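Local structure of tail protein, 43 kDa (Neisseria meningitidis MC58, 3D37) at residues S214-L219 / K249-S254; D210-E215 / Y238-M243; G141-E146 / L155-N160; G177-S182 / I340-A345. The protein is of unknown function but is probably a component of a phage-type tail, with domains related to those of Mu-like baseplate hub proteins. All blocks are in the same frame, centred on the assembly; numbering follows the deposited sequence.

Interaction 1: S214-L219 / K249-S254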
loop_
_atom_site.group_PDB
_atom_site.type_symbol
_atom_site.label_atom_id
_atom_site.label_comp_id
_atom_site.label_asym_id
_atom_site.label_seq_id
_atom_site.Cartn_x
_atom_site.Cartn_y
_atom_site.Cartn_z
ATOM N N SER A 214 30.956 17.767 27.978
ATOM C CA SER A 214 31.038 18.784 29.020
ATOM C C SER A 214 32.468 19.347 29.153
ATOM O O SER A 214 32.670 20.567 29.111
ATOM C CB SER A 214 30.546 18.207 30.359
ATOM O OG SER A 214 31.498 17.300 30.913
ATOM N N GLU A 215 33.440 18.459 29.353
ATOM C CA GLU A 215 34.842 18.801 29.269
ATOM C C GLU A 215 35.460 17.805 28.302
ATOM O O GLU A 215 35.055 16.640 28.269
ATOM C CB GLU A 215 35.564 18.665 30.623
ATOM C CG GLU A 215 35.002 19.557 31.761
ATOM C CD GLU A 215 35.886 19.588 33.014
ATOM O OE1 GLU A 215 37.119 19.330 32.930
ATOM O OE2 GLU A 215 35.326 19.900 34.096
ATOM N N VAL A 216 36.442 18.243 27.525
ATOM C CA VAL A 216 37.180 17.323 26.675
ATOM C C VAL A 216 38.640 17.596 26.898
ATOM O O VAL A 216 39.105 18.712 26.722
ATOM C CB VAL A 216 36.811 17.445 25.182
ATOM C CG1 VAL A 216 37.675 16.476 24.327
ATOM C CG2 VAL A 216 35.303 17.169 25.008
ATOM N N THR A 217 39.354 16.569 27.316
ATOM C CA THR A 217 40.748 16.712 27.560
ATOM C C THR A 217 41.487 16.130 26.365
ATOM O O THR A 217 41.303 14.966 26.008
ATOM C CB THR A 217 41.116 16.099 28.952
ATOM O OG1 THR A 217 40.689 14.734 29.025
ATOM C CG2 THR A 217 40.396 16.878 30.059
ATOM N N PHE A 218 42.285 16.981 25.715
ATOM C CA PHE A 218 43.071 16.606 24.547
ATOM C C PHE A 218 44.521 16.391 24.981
ATOM O O PHE A 218 45.091 17.230 25.712
ATOM C CB PHE A 218 42.991 17.695 23.462
ATOM C CG PHE A 218 41.602 17.869 22.851
ATOM C CD1 PHE A 218 41.201 17.091 21.780
ATOM C CD2 PHE A 218 40.709 18.814 23.360
ATOM C CE1 PHE A 218 39.915 17.260 21.197
ATOM C CE2 PHE A 218 39.441 18.989 22.802
ATOM C CZ PHE A 218 39.041 18.208 21.725
ATOM N N LEU A 219 45.103 15.267 24.534
ATOM C CA LEU A 219 46.458 14.864 24.937
ATOM C C LEU A 219 47.331 14.665 23.719
ATOM O O LEU A 219 46.867 14.191 22.673
ATOM C CB LEU A 219 46.459 13.555 25.746
ATOM C CG LEU A 219 45.561 13.395 26.978
ATOM C CD1 LEU A 219 45.812 11.930 27.608
ATOM C CD2 LEU A 219 45.864 14.537 27.979
ATOM N N LYS A 249 35.327 13.487 28.069
ATOM C CA LYS A 249 35.934 12.686 27.043
ATOM C C LYS A 249 37.410 13.029 27.035
ATOM O O LYS A 249 37.803 14.153 27.341
ATOM C CB LYS A 249 35.276 12.937 25.662
ATOM C CG LYS A 249 35.720 11.895 24.609
ATOM C CD LYS A 249 35.172 12.156 23.228
ATOM C CE LYS A 249 34.453 10.924 22.647
ATOM N NZ LYS A 249 35.356 9.860 22.090
ATOM N N THR A 250 38.231 12.052 26.708
ATOM C CA THR A 250 39.626 12.331 26.568
ATOM C C THR A 250 39.990 11.821 25.199
ATOM O O THR A 250 39.581 10.722 24.827
ATOM C CB THR A 250 40.493 11.687 27.701
ATOM O OG1 THR A 250 41.285 10.605 27.172
ATOM C CG2 THR A 250 39.639 11.229 28.894
ATOM N N VAL A 251 40.737 12.627 24.442
ATOM C CA VAL A 251 41.132 12.280 23.076
ATOM C C VAL A 251 42.675 12.413 22.933
ATOM O O VAL A 251 43.239 13.427 23.336
ATOM C CB VAL A 251 40.402 13.198 22.034
ATOM C CG1 VAL A 251 40.893 12.905 20.627
ATOM C CG2 VAL A 251 38.848 13.061 22.139
ATOM N N VAL A 252 43.331 11.400 22.361
ATOM C CA VAL A 252 44.739 11.512 21.997
ATOM C C VAL A 252 44.857 12.011 20.558
ATOM O O VAL A 252 44.294 11.429 19.643
ATOM C CB VAL A 252 45.553 10.178 22.203
ATOM C CG1 VAL A 252 46.931 10.253 21.507
ATOM C CG2 VAL A 252 45.744 9.877 23.686
ATOM N N VAL A 253 45.607 13.099 20.380
ATOM C CA VAL A 253 45.855 13.707 19.077
ATOM C C VAL A 253 47.286 13.396 18.615
ATOM O O VAL A 253 48.252 13.656 19.351
ATOM C CB VAL A 253 45.682 15.252 19.157
ATOM C CG1 VAL A 253 46.119 15.940 17.825
ATOM C CG2 VAL A 253 44.234 15.614 19.553
ATOM N N SER A 254 47.423 12.854 17.400
ATOM C CA SER A 254 48.750 12.645 16.776
ATOM C C SER A 254 48.951 13.612 15.598
ATOM O O SER A 254 49.843 14.472 15.625
ATOM C CB SER A 254 48.901 11.189 16.310
ATOM O OG SER A 254 47.670 10.683 15.804
HETATM O O HOH W 1 37.856 15.196 30.064
#
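The carbonyl oxygen of Lys249 accepts two hydrogen bonds. Thr217 N donates the first, with Thr217 N 2.9 Å from Lys249 O. A water donates the second and also bonds Thr217 OG1, at 3.1 Å from that hydroxyl. It thus links the hydroxyl to the opposite strand. A CA-H...O contact joins Val216 CA to Lys249 O at 3.3 Å.

The backbone bonds continue along the pair. Val251 N bonds Thr217 O, and Leu219 N bonds Val251 O. Lys249 N to Glu215 O is the longest of these bonds, at 3.2 Å. Val253 N to Leu219 O is 2.8 Å and almost straight, 176° at the hydrogen.

Side chains alternate between the two faces. Thr217 OG1 lies between its own backbone N and carbonyl carbon (chi1 55°). There it comes to 3.3 Å from Thr250 CB. On the other face, Phe218 lies beside Val251 and points the same way. Its CD1 is 4.0 Å from Val251 CB and also touches Val253 CG2. Val216 CG1 sits over one face of the Phe218 ring, offset toward the rim, and meets Val251 CG2 at 4.2 Å. Helix 259-276 packs on this side, with Ala266 against Phe218 and Leu262 against Val253.

The ladder is that of a parallel strand pair in a mixed three-stranded sheet. Strand 215-220 is the central strand and strand 249-252 is outermost within the chain.

Interaction 2: D210-E215 / Y238-M243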
loop_
_atom_site.group_PDB
_atom_site.type_symbol
_atom_site.label_atom_id
_atom_site.label_comp_id
_atom_site.label_asym_id
_atom_site.label_seq_id
_atom_site.Cartn_x
_atom_site.Cartn_y
_atom_site.Cartn_z
ATOM N N ASP A 210 24.789 13.761 20.704
ATOM C CA ASP A 210 25.721 12.652 20.858
ATOM C C ASP A 210 27.150 13.039 21.267
ATOM O O ASP A 210 27.782 12.415 22.125
ATOM C CB ASP A 210 25.866 11.964 19.503
ATOM C CG ASP A 210 25.294 10.596 19.482
ATOM O OD1 ASP A 210 24.492 10.341 18.534
ATOM O OD2 ASP A 210 25.683 9.778 20.388
ATOM N N ASN A 211 27.687 14.010 20.544
ATOM C CA ASN A 211 29.073 14.373 20.634
ATOM C C ASN A 211 29.215 15.769 21.212
ATOM O O ASN A 211 30.116 16.510 20.863
ATOM C CB ASN A 211 29.730 14.211 19.262
ATOM C CG ASN A 211 30.100 12.763 18.973
ATOM O OD1 ASN A 211 30.562 12.034 19.870
ATOM N ND2 ASN A 211 29.931 12.344 17.738
ATOM N N ARG A 212 28.295 16.101 22.108
ATOM C CA ARG A 212 28.356 17.325 22.860
ATOM C C ARG A 212 28.828 16.969 24.267
ATOM O O ARG A 212 28.087 16.408 25.093
ATOM C CB ARG A 212 26.997 18.005 22.899
ATOM C CG ARG A 212 27.009 19.261 23.791
ATOM C CD ARG A 212 25.904 20.278 23.396
ATOM N NE ARG A 212 24.648 20.053 24.111
ATOM C CZ ARG A 212 24.384 20.488 25.353
ATOM N NH1 ARG A 212 23.196 20.245 25.923
ATOM N NH2 ARG A 212 25.311 21.177 26.036
ATOM N N PHE A 213 30.086 17.289 24.527
ATOM C CA PHE A 213 30.737 16.882 25.737
ATOM C C PHE A 213 30.873 18.073 26.681
ATOM O O PHE A 213 30.858 19.237 26.239
ATOM C CB PHE A 213 32.081 16.275 25.371
ATOM C CG PHE A 213 31.964 15.124 24.418
ATOM C CD1 PHE A 213 31.366 13.945 24.819
ATOM C CD2 PHE A 213 32.438 15.215 23.135
ATOM C CE1 PHE A 213 31.246 12.884 23.952
ATOM C CE2 PHE A 213 32.331 14.144 22.261
ATOM C CZ PHE A 213 31.738 12.981 22.673
ATOM N N SER A 214 30.956 17.767 27.978
ATOM C CA SER A 214 31.038 18.784 29.020
ATOM C C SER A 214 32.468 19.347 29.153
ATOM O O SER A 214 32.670 20.567 29.111
ATOM C CB SER A 214 30.546 18.207 30.359
ATOM O OG SER A 214 31.498 17.300 30.913
ATOM N N GLU A 215 33.440 18.459 29.353
ATOM C CA GLU A 215 34.842 18.801 29.269
ATOM C C GLU A 215 35.460 17.805 28.302
ATOM O O GLU A 215 35.055 16.640 28.269
ATOM C CB GLU A 215 35.564 18.665 30.623
ATOM C CG GLU A 215 35.002 19.557 31.761
ATOM C CD GLU A 215 35.886 19.588 33.014
ATOM O OE1 GLU A 215 37.119 19.330 32.930
ATOM O OE2 GLU A 215 35.326 19.900 34.096
ATOM N N TYR A 238 39.129 21.685 27.070
ATOM C CA TYR A 238 38.059 22.520 26.632
ATOM C C TYR A 238 36.917 22.280 27.613
ATOM O O TYR A 238 36.764 21.174 28.111
ATOM C CB TYR A 238 37.664 22.110 25.188
ATOM C CG TYR A 238 36.308 22.591 24.754
ATOM C CD1 TYR A 238 36.128 23.879 24.273
ATOM C CD2 TYR A 238 35.191 21.759 24.842
ATOM C CE1 TYR A 238 34.850 24.329 23.895
ATOM C CE2 TYR A 238 33.927 22.203 24.467
ATOM C CZ TYR A 238 33.772 23.487 23.991
ATOM O OH TYR A 238 32.533 23.919 23.601
ATOM N N LYS A 239 36.147 23.325 27.902
ATOM C CA LYS A 239 34.914 23.236 28.705
ATOM C C LYS A 239 33.873 24.166 28.084
ATOM O O LYS A 239 34.210 25.245 27.627
ATOM C CB LYS A 239 35.174 23.641 30.176
ATOM C CG LYS A 239 36.615 23.378 30.688
ATOM C CD LYS A 239 36.833 23.688 32.210
ATOM C CE LYS A 239 36.836 25.203 32.560
ATOM N NZ LYS A 239 37.634 25.555 33.823
ATOM N N ASP A 240 32.615 23.747 28.011
ATOM C CA ASP A 240 31.532 24.736 27.810
ATOM C C ASP A 240 30.802 24.878 29.139
ATOM O O ASP A 240 30.234 23.895 29.644
ATOM C CB ASP A 240 30.558 24.426 26.641
ATOM C CG ASP A 240 29.930 23.032 26.713
ATOM O OD1 ASP A 240 30.548 22.140 27.347
ATOM O OD2 ASP A 240 28.840 22.826 26.104
ATOM N N PRO A 241 30.863 26.080 29.749
ATOM C CA PRO A 241 30.136 26.238 31.002
ATOM C C PRO A 241 28.604 26.161 30.888
ATOM O O PRO A 241 27.929 26.257 31.917
ATOM C CB PRO A 241 30.606 27.621 31.513
ATOM C CG PRO A 241 31.923 27.855 30.812
ATOM C CD PRO A 241 31.635 27.298 29.437
ATOM N N THR A 242 28.060 25.976 29.679
ATOM C CA THR A 242 26.605 25.764 29.509
ATOM C C THR A 242 26.147 24.281 29.592
ATOM O O THR A 242 24.945 24.015 29.657
ATOM C CB THR A 242 26.101 26.385 28.192
ATOM O OG1 THR A 242 26.769 27.631 27.968
ATOM C CG2 THR A 242 24.570 26.615 28.241
ATOM N N MET A 243 27.098 23.340 29.572
ATOM C CA MET A 243 26.847 21.912 29.879
ATOM C C MET A 243 26.763 21.704 31.398
ATOM O O MET A 243 27.767 21.865 32.101
ATOM C CB MET A 243 27.980 21.001 29.321
ATOM C CG MET A 243 27.742 20.371 27.918
ATOM S SD MET A 243 26.587 18.982 27.962
ATOM C CE MET A 243 27.547 17.581 28.522
#
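Glu215 and Lys239 form an antiparallel non-hydrogen-bonded pair, with Glu215 CA 4.5 Å from Lys239 CA. Beside it, Glu215 CA makes a CA-H...O contact with Tyr238 O. A weak hydrogen bond of 3.4 Å runs from Asp240 N to Ser214 O. The chain then reverses in a type I turn from Asp240 to Met243.

The Met243 chain bends at chi2 (-76°) and again at chi3 (-80°). The sulfur lies over one face of the Arg212 guanidinium, with Met243 SD 3.7 Å from Arg212 CZ. The methyl reaches Ser214, with Met243 CE 3.6 Å from Ser214 CB. Asp240 OD2 approaches the guanidinium differently, at its edge and in its plane. The salt bridge is long, with Asp240 OD2 3.9 Å from Arg212 NH2. Arg212 also packs on Gly56 of a neighbouring subunit. Asp240 OD1 lies 3.1 Å from Phe213 O and is also near Ser214 O. All three are acceptors, so their closeness may raise the acid's pKa, while Arg212 would act the other way.

Ser214 OG bonds Arg247 N. The contact lies where the loop after strand 202-208 enters strand 215-220, beside the end of strand 234-239. Helix 259-276 borders it, with Trp273 edge-to-face on Phe213 and Leu270 against Tyr238.

Interaction 3: G141-E146 / L155-N160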
loop_
_atom_site.group_PDB
_atom_site.type_symbol
_atom_site.label_atom_id
_atom_site.label_comp_id
_atom_site.label_asym_id
_atom_site.label_seq_id
_atom_site.Cartn_x
_atom_site.Cartn_y
_atom_site.Cartn_z
ATOM N N GLY A 141 53.556 19.337 8.061
ATOM C CA GLY A 141 54.335 18.835 9.175
ATOM C C GLY A 141 54.642 17.367 8.988
ATOM O O GLY A 141 54.750 16.894 7.874
ATOM N N LYS A 142 54.782 16.648 10.089
ATOM C CA LYS A 142 55.023 15.212 10.066
ATOM C C LYS A 142 53.714 14.442 10.043
ATOM O O LYS A 142 52.984 14.441 11.024
ATOM C CB LYS A 142 55.848 14.812 11.300
ATOM C CG LYS A 142 55.912 13.306 11.634
ATOM C CD LYS A 142 56.949 13.092 12.763
ATOM C CE LYS A 142 57.474 11.646 12.862
ATOM N NZ LYS A 142 58.767 11.555 13.684
ATOM N N ILE A 143 53.409 13.784 8.934
ATOM C CA ILE A 143 52.166 12.999 8.854
ATOM C C ILE A 143 52.505 11.509 8.707
ATOM O O ILE A 143 53.068 11.081 7.691
ATOM C CB ILE A 143 51.222 13.482 7.740
ATOM C CG1 ILE A 143 50.838 14.954 7.946
ATOM C CG2 ILE A 143 49.936 12.651 7.730
ATOM C CD1 ILE A 143 49.773 15.158 8.962
ATOM N N ASP A 144 52.189 10.755 9.765
ATOM C CA ASP A 144 52.476 9.334 9.878
ATOM C C ASP A 144 51.219 8.601 9.453
ATOM O O ASP A 144 50.216 8.618 10.177
ATOM C CB ASP A 144 52.812 8.961 11.338
ATOM C CG ASP A 144 54.302 8.818 11.599
ATOM O OD1 ASP A 144 55.044 8.427 10.670
ATOM O OD2 ASP A 144 54.733 9.068 12.752
ATOM N N ILE A 145 51.275 7.969 8.283
ATOM C CA ILE A 145 50.165 7.184 7.738
ATOM C C ILE A 145 50.455 5.668 7.835
ATOM O O ILE A 145 51.607 5.241 7.674
ATOM C CB ILE A 145 49.847 7.598 6.262
ATOM C CG1 ILE A 145 51.105 8.057 5.523
ATOM C CG2 ILE A 145 48.745 8.722 6.239
ATOM C CD1 ILE A 145 50.897 8.381 4.059
ATOM N N GLU A 146 49.434 4.856 8.104
ATOM C CA GLU A 146 49.625 3.391 8.217
ATOM C C GLU A 146 49.357 2.648 6.875
ATOM O O GLU A 146 48.465 3.038 6.129
ATOM C CB GLU A 146 48.825 2.811 9.393
ATOM C CG GLU A 146 47.398 3.360 9.551
ATOM C CD GLU A 146 46.641 2.756 10.743
ATOM O OE1 GLU A 146 45.395 2.560 10.623
ATOM O OE2 GLU A 146 47.293 2.497 11.798
ATOM N N LEU A 155 44.911 11.276 2.082
ATOM C CA LEU A 155 44.706 12.611 1.613
ATOM C C LEU A 155 43.909 13.452 2.664
ATOM O O LEU A 155 44.148 14.662 2.823
ATOM C CB LEU A 155 43.936 12.524 0.303
ATOM C CG LEU A 155 43.911 13.617 -0.732
ATOM C CD1 LEU A 155 45.294 14.060 -1.080
ATOM C CD2 LEU A 155 43.231 12.964 -1.913
ATOM N N THR A 156 42.991 12.787 3.354
ATOM C CA THR A 156 42.122 13.426 4.337
ATOM C C THR A 156 42.974 13.847 5.553
ATOM O O THR A 156 42.970 15.014 5.960
ATOM C CB THR A 156 40.971 12.473 4.748
ATOM O OG1 THR A 156 40.178 12.128 3.594
ATOM C CG2 THR A 156 40.073 13.107 5.844
ATOM N N HIS A 157 43.777 12.901 6.035
ATOM C CA HIS A 157 44.806 13.113 7.092
ATOM C C HIS A 157 45.678 14.338 6.793
ATOM O O HIS A 157 45.683 15.337 7.510
ATOM C CB HIS A 157 45.643 11.849 7.163
ATOM C CG HIS A 157 46.165 11.515 8.531
ATOM N ND1 HIS A 157 45.482 10.695 9.410
ATOM C CD2 HIS A 157 47.316 11.864 9.158
ATOM C CE1 HIS A 157 46.189 10.572 10.526
ATOM N NE2 HIS A 157 47.313 11.266 10.395
ATOM N N ILE A 158 46.377 14.287 5.681
ATOM C CA ILE A 158 47.213 15.368 5.251
ATOM C C ILE A 158 46.468 16.710 5.197
ATOM O O ILE A 158 46.915 17.745 5.748
ATOM C CB ILE A 158 47.800 15.030 3.848
ATOM C CG1 ILE A 158 48.821 13.887 3.953
ATOM C CG2 ILE A 158 48.438 16.230 3.252
ATOM C CD1 ILE A 158 48.998 13.105 2.634
ATOM N N ALA A 159 45.344 16.689 4.498
ATOM C CA ALA A 159 44.516 17.874 4.294
ATOM C C ALA A 159 44.059 18.438 5.643
ATOM O O ALA A 159 44.155 19.647 5.873
ATOM C CB ALA A 159 43.238 17.502 3.375
ATOM N N ASN A 160 43.624 17.541 6.519
ATOM C CA ASN A 160 42.975 17.906 7.752
ATOM C C ASN A 160 44.007 18.477 8.733
ATOM O O ASN A 160 43.697 19.436 9.479
ATOM C CB ASN A 160 42.181 16.725 8.351
ATOM C CG ASN A 160 40.806 16.476 7.639
ATOM O OD1 ASN A 160 40.359 17.252 6.772
ATOM N ND2 ASN A 160 40.156 15.382 8.000
#
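Ile143 and His157 meet through torsions that turn one branch toward the ring. In Ile143, CG1 is anti to the carbonyl carbon (chi1 -59°), which leaves CG2 anti to the backbone N. The two side chains slide past each other in opposite directions.

Ile143 CG2 comes to the imidazole at its edge, near the ring plane, on the CD2 side. The modelled separation there is too short to be trusted. The same methyl also meets the helix residue next to His157, with Ile143 CG2 4.1 Å from Ile158 CG1. Ile145 CG2 approaches the ring obliquely, 4.4 Å from His157 CG. Ile143 and Ile145 thus both touch this one imidazole. No hydrogen bond joins the two segments, and the contact is small and mostly carbon against carbon or ring. The nearest CA atoms, Ile143 CA and Ile158 CA, are 6.6 Å apart.

The partners lie close in sequence: a loop after strand 130-133 folds back on helix 151-161, which follows it. Gln105 NE2 bonds Ile145 O, and Val108 touches Ile143. Deeper in, Ile158 packs against Val113 and Leu120 of helix 113-121. The contact therefore lays an extended loop on one side of helix 151-161.

Interaction 4: G177-S182 / I340-A345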
loop_
_atom_site.group_PDB
_atom_site.type_symbol
_atom_site.label_atom_id
_atom_site.label_comp_id
_atom_site.label_asym_id
_atom_site.label_seq_id
_atom_site.Cartn_x
_atom_site.Cartn_y
_atom_site.Cartn_z
ATOM N N GLY A 177 41.224 21.864 0.169
ATOM C CA GLY A 177 40.709 23.186 0.449
ATOM C C GLY A 177 39.674 23.261 1.547
ATOM O O GLY A 177 39.586 22.403 2.411
ATOM N N GLY A 178 38.907 24.337 1.517
ATOM C CA GLY A 178 37.912 24.587 2.542
ATOM C C GLY A 178 36.890 25.568 2.071
ATOM O O GLY A 178 36.900 25.996 0.906
ATOM N N ALA A 179 35.998 25.924 2.984
ATOM C CA ALA A 179 34.909 26.818 2.656
ATOM C C ALA A 179 35.360 28.285 2.531
ATOM O O ALA A 179 36.177 28.782 3.320
ATOM C CB ALA A 179 33.801 26.709 3.720
ATOM N N ASP A 180 34.736 28.986 1.589
ATOM C CA ASP A 180 34.856 30.417 1.528
ATOM C C ASP A 180 33.585 31.135 1.965
ATOM O O ASP A 180 32.611 31.187 1.209
ATOM C CB ASP A 180 35.194 30.841 0.121
ATOM C CG ASP A 180 35.539 32.311 0.028
ATOM O OD1 ASP A 180 35.822 32.944 1.077
ATOM O OD2 ASP A 180 35.537 32.827 -1.115
ATOM N N TYR A 181 33.615 31.691 3.171
ATOM C CA TYR A 181 32.496 32.392 3.747
ATOM C C TYR A 181 32.407 33.883 3.365
ATOM O O TYR A 181 31.544 34.602 3.872
ATOM C CB TYR A 181 32.544 32.222 5.282
ATOM C CG TYR A 181 32.499 30.774 5.686
ATOM C CD1 TYR A 181 31.332 30.044 5.523
ATOM C CD2 TYR A 181 33.628 30.125 6.206
ATOM C CE1 TYR A 181 31.277 28.685 5.832
ATOM C CE2 TYR A 181 33.583 28.769 6.565
ATOM C CZ TYR A 181 32.384 28.050 6.361
ATOM O OH TYR A 181 32.289 26.714 6.670
ATOM N N SER A 182 33.318 34.346 2.508
ATOM C CA SER A 182 33.268 35.692 1.937
ATOM C C SER A 182 32.280 35.730 0.774
ATOM O O SER A 182 31.624 36.739 0.560
ATOM C CB SER A 182 34.685 36.167 1.507
ATOM O OG SER A 182 35.173 35.507 0.337
ATOM N N ILE A 340 31.520 27.408 10.280
ATOM C CA ILE A 340 32.083 26.412 11.212
ATOM C C ILE A 340 33.111 25.467 10.559
ATOM O O ILE A 340 34.168 25.205 11.117
ATOM C CB ILE A 340 30.903 25.598 11.889
ATOM C CG1 ILE A 340 29.962 26.544 12.676
ATOM C CG2 ILE A 340 31.429 24.486 12.787
ATOM C CD1 ILE A 340 30.643 27.472 13.734
ATOM N N TRP A 341 32.817 24.972 9.364
ATOM C CA TRP A 341 33.661 23.998 8.637
ATOM C C TRP A 341 34.905 24.671 8.055
ATOM O O TRP A 341 34.799 25.735 7.486
ATOM C CB TRP A 341 32.841 23.320 7.479
ATOM C CG TRP A 341 33.534 22.117 6.805
ATOM C CD1 TRP A 341 33.977 20.975 7.422
ATOM C CD2 TRP A 341 33.913 21.977 5.402
ATOM N NE1 TRP A 341 34.571 20.149 6.510
ATOM C CE2 TRP A 341 34.563 20.734 5.272
ATOM C CE3 TRP A 341 33.758 22.776 4.264
ATOM C CZ2 TRP A 341 35.036 20.252 4.035
ATOM C CZ3 TRP A 341 34.234 22.296 3.032
ATOM C CH2 TRP A 341 34.854 21.053 2.930
ATOM N N THR A 342 36.066 24.008 8.148
ATOM C CA THR A 342 37.342 24.491 7.579
ATOM C C THR A 342 37.486 26.029 7.555
ATOM O O THR A 342 37.599 26.640 6.472
ATOM C CB THR A 342 37.508 23.959 6.144
ATOM O OG1 THR A 342 36.389 24.388 5.366
ATOM C CG2 THR A 342 37.595 22.429 6.116
ATOM N N PRO A 343 37.458 26.664 8.747
ATOM C CA PRO A 343 37.491 28.140 8.833
ATOM C C PRO A 343 38.849 28.777 8.456
ATOM O O PRO A 343 38.897 29.953 8.077
ATOM C CB PRO A 343 37.140 28.420 10.303
ATOM C CG PRO A 343 37.583 27.186 11.044
ATOM C CD PRO A 343 37.372 26.036 10.079
ATOM N N ASP A 344 39.931 28.005 8.521
ATOM C CA ASP A 344 41.247 28.529 8.165
ATOM C C ASP A 344 41.451 28.699 6.666
ATOM O O ASP A 344 42.344 29.448 6.257
ATOM C CB ASP A 344 42.344 27.627 8.723
ATOM C CG ASP A 344 42.206 27.411 10.228
ATOM O OD1 ASP A 344 41.633 28.320 10.905
ATOM O OD2 ASP A 344 42.674 26.341 10.722
ATOM N N ALA A 345 40.641 28.028 5.837
ATOM C CA ALA A 345 40.964 27.971 4.414
ATOM C C ALA A 345 41.020 29.371 3.808
ATOM O O ALA A 345 41.861 29.661 2.959
ATOM C CB ALA A 345 39.972 27.064 3.634
HETATM O O HOH W 2 37.371 29.013 5.396
HETATM O O HOH W 3 30.140 25.643 8.235
#
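Tyr181 OH donates a hydrogen bond to Trp341 O, at 2.8 Å. The oxygen lies at the edge of the tyrosine ring and in its plane. The hydroxyl in turn lies in the carbonyl plane of Trp341, on a lone pair, with an angle of 121° at the oxygen. A water donates to Tyr181 OH and accepts from Trp341 N, 3.0 Å away. Tyr181 OH therefore serves both polar backbone atoms of Trp341, one directly and one through water.

The second direct bond runs from Ala179 N to Thr342 OG1, at 2.9 Å and 161°. Thr342 OG1 stands between its own backbone N and carbonyl carbon (chi1 58°), turned to this amide. Within 177-182, Asp180 OD1 accepts from Ser182 N, in an Asx turn, and from Ser182 OG at 2.7 Å, both from the same face of the carboxylate.

Packing around these bonds is close. Gly178 has no side chain, and Ala345 CB comes to 3.4 Å from Gly178 CA. Thr342 OG1 is 3.2 Å from the same Gly178 CA. Ala179 CB lies obliquely to the indole, 4.0 Å from Trp341 CE3. Thr342 CG2 sits over the centre of the Trp341 ring system, 3.6 Å above its plane.

The contact joins the loop leaving strand 174-177 to the C-terminal loop after strand 330-337. Gly178 and Ala345 bond the backbones of Lys133 and Glu135. Phe31 stacks on Trp341, Phe315 of strand 310-324 meets Tyr181 edge-to-face, and Leu275 of helix 259-276 touches Trp341.

How the interactions relate
Interaction 4 is the buried contact of the four, and the others lie at the surface. Interactions 1 and 2 share Ser214 and Glu215 and serve the same three-stranded sheet. Strand 215-220 pairs in parallel in interaction 1 and begins its antiparallel pairing in interaction 2. They touch where Lys249 CE packs on Phe213 CZ. Regular backbone bonds dominate interaction 1, whereas interaction 2 relies on a turn and charged or sulfur-bearing side chains. Interaction 3, in the gp44-like second-domain region, is mostly apolar and without hydrogen bonds. Interaction 4 joins distant parts of the sequence through side-chain-to-backbone bonds and close packing. Its centre is about 19 Å from that of interaction 3.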